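Local structure of sensor protein, Kinase (Polaromonas sp. JS666, 3GRC) at residues L43-V46 and A47-P50; E114-L117 and I118-H122. The protein probably acts in two-component signalling through a CheY-like receiver domain of the response-regulator family, as part of a sensor histidine kinase. All coordinates share one frame; numbering follows the deposited sequence.

Contact 1. Residues L43-V46 and A47-P50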
# COMPACT_ATOMS: atom_id res chain seq x y z
N LEU A 43 -7.61 8.21 -0.63
CA LEU A 43 -9.00 7.96 -1.01
C LEU A 43 -9.39 8.75 -2.27
O LEU A 43 -10.03 8.21 -3.18
CB LEU A 43 -9.94 8.30 0.15
CG LEU A 43 -9.83 7.30 1.30
CD1 LEU A 43 -10.61 7.76 2.52
CD2 LEU A 43 -10.35 5.96 0.80
N GLU A 44 -8.99 10.01 -2.33
CA GLU A 44 -9.28 10.85 -3.49
C GLU A 44 -8.59 10.30 -4.74
O GLU A 44 -9.22 10.01 -5.76
CB GLU A 44 -8.79 12.28 -3.24
CG GLU A 44 -9.19 13.27 -4.32
CD GLU A 44 -8.49 14.63 -4.19
OE1 GLU A 44 -8.32 15.13 -3.06
OE2 GLU A 44 -8.12 15.20 -5.24
N GLN A 45 -7.27 10.14 -4.63
CA GLN A 45 -6.45 9.69 -5.75
C GLN A 45 -6.72 8.29 -6.31
O GLN A 45 -6.62 8.08 -7.51
CB GLN A 45 -4.97 9.80 -5.36
CG GLN A 45 -4.00 9.60 -6.50
CD GLN A 45 -4.28 10.54 -7.65
OE1 GLN A 45 -4.55 11.71 -7.45
NE2 GLN A 45 -4.22 10.01 -8.87
N VAL A 46 -7.05 7.34 -5.44
CA VAL A 46 -7.26 5.98 -5.90
C VAL A 46 -8.40 5.85 -6.90
O VAL A 46 -8.41 4.95 -7.74
CB VAL A 46 -7.51 5.02 -4.71
CG1 VAL A 46 -8.91 5.22 -4.15
CG2 VAL A 46 -7.30 3.59 -5.15
N ALA A 47 -9.36 6.77 -6.83
CA ALA A 47 -10.50 6.77 -7.73
C ALA A 47 -10.19 7.50 -9.04
O ALA A 47 -10.80 7.21 -10.08
CB ALA A 47 -11.70 7.42 -7.05
N ARG A 48 -9.23 8.42 -9.00
CA ARG A 48 -8.88 9.19 -10.19
C ARG A 48 -8.28 8.37 -11.32
O ARG A 48 -8.24 8.82 -12.46
CB ARG A 48 -7.94 10.34 -9.83
CG ARG A 48 -8.51 11.33 -8.83
CD ARG A 48 -7.52 12.45 -8.58
NE ARG A 48 -7.28 13.22 -9.81
CZ ARG A 48 -6.25 14.04 -9.99
NH1 ARG A 48 -5.35 14.22 -9.04
NH2 ARG A 48 -6.13 14.70 -11.14
N ARG A 49 -7.79 7.17 -11.02
CA ARG A 49 -7.22 6.33 -12.06
C ARG A 49 -6.99 4.89 -11.63
O ARG A 49 -7.10 4.56 -10.45
CB ARG A 49 -5.91 6.94 -12.60
CG ARG A 49 -4.74 6.99 -11.64
CD ARG A 49 -3.54 7.71 -12.26
NE ARG A 49 -3.02 7.03 -13.45
CZ ARG A 49 -2.06 7.50 -14.25
NH1 ARG A 49 -1.49 8.68 -14.01
NH2 ARG A 49 -1.67 6.78 -15.29
N PRO A 50 -6.70 4.00 -12.59
CA PRO A 50 -6.46 2.58 -12.31
C PRO A 50 -5.11 2.34 -11.63
O PRO A 50 -4.08 2.85 -12.08
CB PRO A 50 -6.52 1.95 -13.71
CG PRO A 50 -7.41 2.88 -14.48
CD PRO A 50 -6.89 4.22 -14.03
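The amide of Gln45 and the guanidinium of Arg48 meet one turn apart near the end of helix 39-48, their planes 68° apart. Gln45 OE1 approaches the guanidinium obliquely and takes a weak hydrogen bond from Arg48 NH1 at 3.1 Å, bent to 131° at the hydrogen. The same oxygen lies 3.3 Å from Arg48 CD, so the aliphatic part of the arginine shares the contact. Gln45 starts with CG anti to the backbone N (chi1 -169°), and a bend at chi2 carries its amide across the arginine chain. The other end of that amide has a stronger partner: Gln45 NE2 is hydrogen-bonded to the hydroxyl of Tyr51, and Arg49 CG lies 4.1 Å from Gln45 NE2. Glu44 contributes mainly through its carbonyl, with Arg48 CG 3.4 Å from Glu44 O; its carboxylate OE2 stays 4.8 Å from Arg48 NH1. The backbone bonds weaken toward the helix end: Arg48 N gives a weak one to Gln45 O (3.0 Å), and Ala47 N a longer weak one to Glu44 O. Val46 packs on Leu10 and Leu81. Within this contact the guanidinium has one weak, bent bond, which probably steers it little; the Gln45 amide is likely to be held more by Tyr51.

Contact 2. Residues E114-L117 and I118-H122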
# COMPACT_ATOMS: atom_id res chain seq x y z
N GLU A 114 13.82 -4.60 -0.11
CA GLU A 114 13.47 -4.33 -1.50
C GLU A 114 12.99 -5.54 -2.29
O GLU A 114 11.99 -5.45 -3.02
CB GLU A 114 14.66 -3.70 -2.21
CG GLU A 114 14.32 -2.96 -3.49
CD GLU A 114 15.48 -2.13 -3.98
OE1 GLU A 114 16.35 -1.80 -3.15
OE2 GLU A 114 15.53 -1.80 -5.18
N ASN A 115 13.71 -6.65 -2.18
CA ASN A 115 13.33 -7.87 -2.89
C ASN A 115 11.97 -8.36 -2.44
O ASN A 115 11.13 -8.74 -3.27
CB ASN A 115 14.38 -8.95 -2.64
CG ASN A 115 15.73 -8.57 -3.17
OD1 ASN A 115 15.90 -8.39 -4.38
ND2 ASN A 115 16.70 -8.40 -2.28
N LEU A 116 11.74 -8.37 -1.13
CA LEU A 116 10.47 -8.83 -0.60
C LEU A 116 9.38 -7.86 -1.04
O LEU A 116 8.27 -8.26 -1.32
CB LEU A 116 10.53 -8.96 0.93
CG LEU A 116 9.32 -9.58 1.65
CD1 LEU A 116 8.99 -10.95 1.09
CD2 LEU A 116 9.62 -9.68 3.15
N LEU A 117 9.71 -6.57 -1.14
CA LEU A 117 8.70 -5.60 -1.56
C LEU A 117 8.19 -5.87 -2.96
O LEU A 117 6.98 -5.92 -3.19
CB LEU A 117 9.24 -4.17 -1.51
CG LEU A 117 8.33 -3.09 -2.14
CD1 LEU A 117 7.04 -3.00 -1.36
CD2 LEU A 117 9.05 -1.75 -2.14
N ILE A 118 9.11 -6.02 -3.90
CA ILE A 118 8.75 -6.25 -5.29
C ILE A 118 8.05 -7.60 -5.44
O ILE A 118 7.01 -7.70 -6.07
CB ILE A 118 10.00 -6.16 -6.20
CG1 ILE A 118 10.77 -4.86 -5.90
CG2 ILE A 118 9.59 -6.22 -7.67
CD1 ILE A 118 9.96 -3.56 -6.10
N LEU A 119 8.60 -8.62 -4.80
CA LEU A 119 8.02 -9.96 -4.84
C LEU A 119 6.59 -9.93 -4.31
O LEU A 119 5.67 -10.42 -4.96
CB LEU A 119 8.86 -10.94 -4.03
CG LEU A 119 8.31 -12.37 -3.94
CD1 LEU A 119 8.19 -12.96 -5.35
CD2 LEU A 119 9.23 -13.22 -3.08
N SER A 120 6.42 -9.34 -3.12
CA SER A 120 5.11 -9.21 -2.49
C SER A 120 4.09 -8.49 -3.37
O SER A 120 2.96 -8.93 -3.48
CB SER A 120 5.22 -8.49 -1.14
OG SER A 120 5.95 -9.26 -0.19
N LEU A 121 4.48 -7.38 -4.00
CA LEU A 121 3.51 -6.68 -4.86
C LEU A 121 3.09 -7.57 -6.04
O LEU A 121 1.92 -7.63 -6.37
CB LEU A 121 4.07 -5.34 -5.36
CG LEU A 121 4.09 -4.21 -4.31
CD1 LEU A 121 5.03 -3.11 -4.77
CD2 LEU A 121 2.69 -3.66 -4.10
N HIS A 122 4.05 -8.26 -6.66
CA HIS A 122 3.74 -9.15 -7.78
C HIS A 122 2.76 -10.23 -7.30
O HIS A 122 1.75 -10.48 -7.95
CB HIS A 122 5.01 -9.81 -8.32
CG HIS A 122 5.77 -8.94 -9.27
ND1 HIS A 122 7.14 -9.04 -9.43
CD2 HIS A 122 5.37 -7.95 -10.09
CE1 HIS A 122 7.54 -8.14 -10.31
NE2 HIS A 122 6.49 -7.46 -10.72
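Leu116 O receives two hydrogen bonds from Ser120, one turn later in helix 114-128. The backbone Ser120 N and the hydroxyl Ser120 OG each lie 2.8 Å from Leu116 O, and they reach it from opposite faces of the carbonyl plane. The hydroxyl sits 36° out of that plane, where its chi1 of -67° places OG beside its own backbone N and turned back toward the preceding turn. Regular i to i+4 bonds flank this pair: Ile118 N to Glu114 O at 3.1 Å, Leu119 N to Asn115 O, and Leu121 N to Leu117 O. Apolar contacts form the second group. Leu117 and Leu121 lie side by side and point the same way, with Leu117 CD1 4.0 Å from Leu121 CD1. Ile118 CD1 comes within 4.3 Å of Leu117 CG. This face packs on Leu22 and Leu26 of helix 16-28, and Leu117 also meets Leu108 of strand 106-108. The Ser120 side chain also touches Thr106 and Leu108 of that strand. A valine in place of Ser120 would probably cost Leu116 O its hydroxyl donor, leaving it the backbone N-H alone. By returning its hydroxyl to its own helix, Ser120 satisfies a buried polar group in a largely apolar setting.

Both contacts are local, each within one helix of the receiver domain, on opposite sides of the chain's centre with centres about 23 Å apart. Contact 1 is a surface contact at the end of helix 39-48, where none of the touching residues is buried; contact 2 is partly buried in the first turns of helix 114-128. The two helices adjoin different parts of the parallel sheet: residues 43-50 reach strand 8-12 and helix 65-73, and residues 114-122 reach edge strand 106-108 and helix 16-28. Chemistry follows place. The exposed helix end uses long polar side chains and weak bonds, whereas the packed helix combines straighter backbone bonds with leucine and isoleucine contacts.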